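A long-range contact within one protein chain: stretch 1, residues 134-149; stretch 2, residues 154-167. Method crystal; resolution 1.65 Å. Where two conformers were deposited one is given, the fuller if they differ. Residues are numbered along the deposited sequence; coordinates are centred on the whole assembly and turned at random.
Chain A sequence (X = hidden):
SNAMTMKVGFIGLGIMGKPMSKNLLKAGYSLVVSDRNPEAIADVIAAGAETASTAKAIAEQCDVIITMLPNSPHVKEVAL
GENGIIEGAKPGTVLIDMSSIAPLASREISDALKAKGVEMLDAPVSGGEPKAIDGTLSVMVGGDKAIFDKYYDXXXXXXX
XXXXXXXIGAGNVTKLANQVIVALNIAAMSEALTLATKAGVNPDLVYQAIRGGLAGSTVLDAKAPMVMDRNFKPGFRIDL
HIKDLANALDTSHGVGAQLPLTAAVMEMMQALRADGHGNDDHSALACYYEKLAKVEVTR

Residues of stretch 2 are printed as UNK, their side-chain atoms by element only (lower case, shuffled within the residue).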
# COMPACT_ATOMS: atom_id res chain seq x y z
N ASP A 134 -10.23 -6.96 -6.62
CA ASP A 134 -10.33 -7.94 -7.70
C ASP A 134 -9.13 -8.89 -7.81
O ASP A 134 -9.12 -9.79 -8.65
CB ASP A 134 -10.71 -7.27 -9.02
CG ASP A 134 -9.56 -6.58 -9.71
OD1 ASP A 134 -8.41 -6.63 -9.21
OD2 ASP A 134 -9.72 -5.98 -10.81
N GLY A 135 -8.16 -8.73 -6.92
CA GLY A 135 -7.04 -9.63 -6.83
C GLY A 135 -5.99 -9.52 -7.92
O GLY A 135 -5.33 -10.51 -8.22
N THR A 136 -5.81 -8.33 -8.49
CA THR A 136 -4.85 -8.11 -9.57
C THR A 136 -3.71 -7.18 -9.16
O THR A 136 -3.00 -6.65 -10.03
CB THR A 136 -5.55 -7.53 -10.82
OG1 THR A 136 -6.18 -6.29 -10.51
CG2 THR A 136 -6.69 -8.45 -11.30
N LEU A 137 -3.51 -7.01 -7.85
CA LEU A 137 -2.36 -6.28 -7.31
C LEU A 137 -1.03 -6.79 -7.85
O LEU A 137 -0.88 -7.98 -8.10
CB LEU A 137 -2.29 -6.44 -5.79
CG LEU A 137 -3.42 -5.87 -4.96
CD1 LEU A 137 -3.32 -6.34 -3.52
CD2 LEU A 137 -3.41 -4.36 -5.02
N SER A 138 -0.06 -5.89 -8.00
CA SER A 138 1.33 -6.27 -8.15
C SER A 138 1.96 -6.30 -6.75
O SER A 138 1.74 -5.39 -5.93
CB SER A 138 2.09 -5.30 -9.04
OG SER A 138 1.82 -5.54 -10.41
N VAL A 139 2.75 -7.33 -6.50
CA VAL A 139 3.46 -7.53 -5.25
C VAL A 139 4.94 -7.53 -5.57
O VAL A 139 5.39 -8.16 -6.53
CB VAL A 139 3.02 -8.88 -4.59
CG1 VAL A 139 3.68 -9.08 -3.26
CG2 VAL A 139 1.52 -8.93 -4.44
N MSE A 140 5.71 -6.82 -4.75
CA MSE A 140 7.14 -6.64 -4.96
C MSE A 140 7.84 -7.02 -3.66
O MSE A 140 7.56 -6.46 -2.63
CB MSE A 140 7.42 -5.18 -5.38
CG MSE A 140 6.93 -4.12 -4.39
SE MSE A 140 6.22 -2.51 -5.27
CE MSE A 140 4.70 -3.29 -6.16
N VAL A 141 8.77 -7.98 -3.73
CA VAL A 141 9.21 -8.70 -2.54
C VAL A 141 10.71 -8.70 -2.34
O VAL A 141 11.47 -8.93 -3.29
CB VAL A 141 8.75 -10.19 -2.63
CG1 VAL A 141 9.00 -10.89 -1.31
CG2 VAL A 141 7.28 -10.27 -3.06
N GLY A 142 11.15 -8.45 -1.11
CA GLY A 142 12.52 -8.70 -0.73
C GLY A 142 12.60 -9.82 0.30
O GLY A 142 11.64 -10.09 1.03
N GLY A 143 13.76 -10.46 0.34
CA GLY A 143 14.06 -11.51 1.31
C GLY A 143 14.72 -12.69 0.63
O GLY A 143 15.16 -12.61 -0.50
N ASP A 144 14.80 -13.80 1.35
CA ASP A 144 15.42 -15.04 0.84
C ASP A 144 14.60 -15.69 -0.26
O ASP A 144 13.40 -15.88 -0.13
CB ASP A 144 15.59 -15.98 2.05
CG ASP A 144 16.11 -17.36 1.68
OD1 ASP A 144 16.26 -17.70 0.50
OD2 ASP A 144 16.39 -18.18 2.55
N LYS A 145 15.26 -16.03 -1.35
CA LYS A 145 14.58 -16.65 -2.48
C LYS A 145 13.80 -17.92 -2.11
O LYS A 145 12.73 -18.17 -2.64
CB LYS A 145 15.56 -16.98 -3.61
CG LYS A 145 14.90 -17.54 -4.89
CD LYS A 145 13.72 -16.66 -5.38
CE LYS A 145 13.58 -16.65 -6.91
NZ LYS A 145 12.54 -17.61 -7.42
N ALA A 146 14.36 -18.73 -1.21
CA ALA A 146 13.70 -19.98 -0.83
C ALA A 146 12.38 -19.70 -0.16
O ALA A 146 11.42 -20.42 -0.39
CB ALA A 146 14.57 -20.78 0.08
N ILE A 147 12.33 -18.64 0.65
CA ILE A 147 11.12 -18.27 1.36
C ILE A 147 10.12 -17.64 0.39
O ILE A 147 8.93 -17.95 0.42
CB ILE A 147 11.45 -17.32 2.55
CG1 ILE A 147 12.51 -17.93 3.49
CG2 ILE A 147 10.20 -16.93 3.31
CD1 ILE A 147 12.06 -19.14 4.24
N PHE A 148 10.61 -16.78 -0.50
CA PHE A 148 9.79 -16.28 -1.61
C PHE A 148 9.13 -17.43 -2.38
O PHE A 148 7.92 -17.42 -2.62
CB PHE A 148 10.66 -15.42 -2.55
CG PHE A 148 9.93 -14.94 -3.77
CD1 PHE A 148 9.25 -13.71 -3.75
CD2 PHE A 148 9.89 -15.70 -4.92
CE1 PHE A 148 8.55 -13.29 -4.87
CE2 PHE A 148 9.20 -15.29 -6.03
CZ PHE A 148 8.52 -14.06 -6.01
N ASP A 149 9.93 -18.42 -2.78
CA ASP A 149 9.42 -19.52 -3.59
C ASP A 149 8.38 -20.33 -2.82
O ASP A 149 7.36 -20.71 -3.37
CB ASP A 149 10.57 -20.45 -4.01
CG ASP A 149 11.41 -19.87 -5.12
OD1 ASP A 149 10.99 -18.90 -5.79
OD2 ASP A 149 12.53 -20.35 -5.39
N UNK A 154 0.76 -18.42 -2.14
CA UNK A 154 -0.04 -17.73 -1.16
C UNK A 154 -0.15 -16.25 -1.55
O UNK A 154 -1.24 -15.68 -1.55
c UNK A 154 0.61 -17.83 0.22
c UNK A 154 0.76 -17.07 2.62
c UNK A 154 -1.48 -17.37 1.58
c UNK A 154 -0.03 -16.98 1.34
N UNK A 155 0.99 -15.64 -1.86
CA UNK A 155 0.98 -14.22 -2.25
C UNK A 155 0.22 -14.02 -3.57
O UNK A 155 -0.54 -13.04 -3.74
se UNK A 155 4.88 -12.79 -1.08
c UNK A 155 2.42 -13.68 -2.36
c UNK A 155 3.10 -13.55 -1.01
c UNK A 155 5.88 -14.29 -1.88
N UNK A 156 0.41 -14.95 -4.50
CA UNK A 156 -0.22 -14.86 -5.83
C UNK A 156 -1.74 -14.96 -5.77
O UNK A 156 -2.42 -14.45 -6.64
c UNK A 156 0.37 -15.91 -6.78
n UNK A 156 -1.54 -14.46 -10.52
c UNK A 156 -0.05 -14.55 -10.40
c UNK A 156 0.40 -14.58 -8.94
c UNK A 156 -0.13 -15.82 -8.21
N UNK A 157 -2.28 -15.59 -4.73
CA UNK A 157 -3.73 -15.65 -4.55
C UNK A 157 -4.40 -14.29 -4.37
O UNK A 157 -5.63 -14.18 -4.54
c UNK A 157 -4.08 -16.57 -3.37
N UNK A 158 -3.62 -13.25 -4.05
CA UNK A 158 -4.12 -11.88 -3.90
C UNK A 158 -3.77 -10.97 -5.07
O UNK A 158 -4.15 -9.78 -5.07
se UNK A 158 -3.02 -11.42 0.23
c UNK A 158 -1.37 -12.30 -0.24
c UNK A 158 -4.05 -11.91 -1.34
c UNK A 158 -3.54 -11.27 -2.62
N UNK A 159 -3.07 -11.51 -6.07
CA UNK A 159 -2.30 -10.70 -7.00
C UNK A 159 -2.40 -11.12 -8.46
O UNK A 159 -2.65 -12.30 -8.78
c UNK A 159 -0.83 -10.75 -6.58
N UNK A 160 -2.13 -10.16 -9.34
CA UNK A 160 -1.84 -10.44 -10.74
C UNK A 160 -0.39 -10.72 -11.03
O UNK A 160 -0.05 -11.30 -12.06
N UNK A 161 0.51 -10.31 -10.13
CA UNK A 161 1.94 -10.45 -10.33
C UNK A 161 2.65 -10.45 -8.97
O UNK A 161 2.31 -9.66 -8.11
o UNK A 161 3.89 -9.33 -11.27
c UNK A 161 2.49 -9.26 -11.15
N UNK A 162 3.61 -11.36 -8.79
CA UNK A 162 4.45 -11.42 -7.60
C UNK A 162 5.90 -11.58 -8.04
O UNK A 162 6.26 -12.58 -8.66
c UNK A 162 4.04 -12.56 -6.65
c UNK A 162 2.58 -12.44 -6.25
c UNK A 162 4.92 -12.57 -5.41
N UNK A 163 6.72 -10.57 -7.76
CA UNK A 163 8.09 -10.52 -8.27
C UNK A 163 9.10 -10.32 -7.14
O UNK A 163 8.95 -9.44 -6.29
c UNK A 163 7.39 -9.66 -10.54
c UNK A 163 8.24 -9.38 -9.31
c UNK A 163 9.71 -9.14 -9.67
N UNK A 164 10.16 -11.13 -7.14
CA UNK A 164 11.24 -11.04 -6.19
C UNK A 164 12.25 -10.00 -6.68
O UNK A 164 12.79 -10.11 -7.78
n UNK A 164 14.78 -12.94 -3.87
c UNK A 164 13.93 -12.33 -3.07
c UNK A 164 12.97 -12.52 -5.05
n UNK A 164 12.83 -12.07 -3.75
c UNK A 164 14.20 -13.07 -5.12
c UNK A 164 11.90 -12.42 -6.08
N UNK A 165 12.53 -8.99 -5.85
CA UNK A 165 13.34 -7.85 -6.28
C UNK A 165 14.70 -7.76 -5.62
O UNK A 165 15.53 -6.93 -6.02
c UNK A 165 11.26 -6.50 -6.79
c UNK A 165 12.58 -6.52 -6.06
o UNK A 165 12.30 -6.35 -4.67
N UNK A 166 14.95 -8.56 -4.59
CA UNK A 166 16.23 -8.55 -3.91
C UNK A 166 16.16 -9.06 -2.48
O UNK A 166 15.19 -9.75 -2.12
N UNK A 167 17.19 -8.73 -1.70
CA UNK A 167 17.28 -9.10 -0.29
C UNK A 167 16.26 -8.28 0.51
O UNK A 167 15.64 -7.35 -0.02
o UNK A 167 19.50 -10.69 -0.97
c UNK A 167 19.78 -9.65 -0.36
o UNK A 167 20.98 -9.31 -0.27
c UNK A 167 18.67 -8.80 0.27
O HOH W 1 3.70 -6.08 -12.31
O HOH W 2 4.71 -7.69 -9.20
O HOH W 3 17.55 -12.36 -2.07

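Position 154 carries four carbons, forked at the second, and stays clear of stretch 1: Leu154. At 155 the unbranched chain runs two carbons, a selenium and a terminal carbon. The selenium lies 4.0 Å from Val141 CG2 and the last carbon 3.9 Å from Phe148 CD1, which makes this Met155, present as selenomethionine. Position 156 has four carbons in a row ending in nitrogen, so it is Lys156; it makes no contact with stretch 1. A single carbon at 157 gives Ala157. Position 158 repeats the two-carbon, selenium, carbon pattern and is Met158, again selenomethionine; its backbone O sits 3.9 Å from Leu137 CD1.

Position 159 has one carbon, CB, 3.7 Å from Val139 CG2, and is Ala159. Position 160 has no side chain and is Gly160, where the chain turns a corner; its N donates to Leu137 O at 2.8 Å. An ideal CB here would lie a tight 3.1 Å from Thr136 O.

One carbon and one oxygen at 161 identify Ser161. Its OG lies 2.8 Å from water 2, which donates to Val139 O, also at 2.8 Å. At 162 one carbon carries two more: Val162, with CG1 4.0 Å from Val141 CG2 and 3.7 Å from Phe148 CE1. Position 163 has the same three-carbon fork and is Val163, on the sheet face shared with Met140.

Position 164 bears one carbon and a five-membered ring of three carbons and two nitrogens, hence His164. Its CB stands over one face of Phe148, 3.6 Å from the ring centroid, while CD2 lies 3.6 Å from Lys145 CD. At 165 a carbon carries one oxygen and one carbon, as in Thr165, whose CG2 lies 4.3 Å from Met140 CB. Position 166 lacks a side chain: Gly166, with backbone angles that would jam a CB against the preceding carbonyl. Two carbons, the second carrying two oxygens, make 167 Asp167; water 3 links its OD1 (2.8 Å) to Gly143 O (2.9 Å).

The contact is built on two parallel strands. Val139 N donates to Ser161 O (2.9 Å), Val163 N to Val139 O (3.0 Å), Val141 N to Val163 O (3.0 Å) and Thr165 N to Val141 O (2.8 Å), so Val139 and Val141 each engage the partner strand through both N and O. Beyond them, Gly143 N donates to Gly166 O (2.9 Å). The face bearing Val139, Val141, Val162 and His164 is covered by Phe148 and Met155, joining the helical segments to the strand pair through apolar packing.

Stretch 2 154-167: LMKAMAGSVVHTGD
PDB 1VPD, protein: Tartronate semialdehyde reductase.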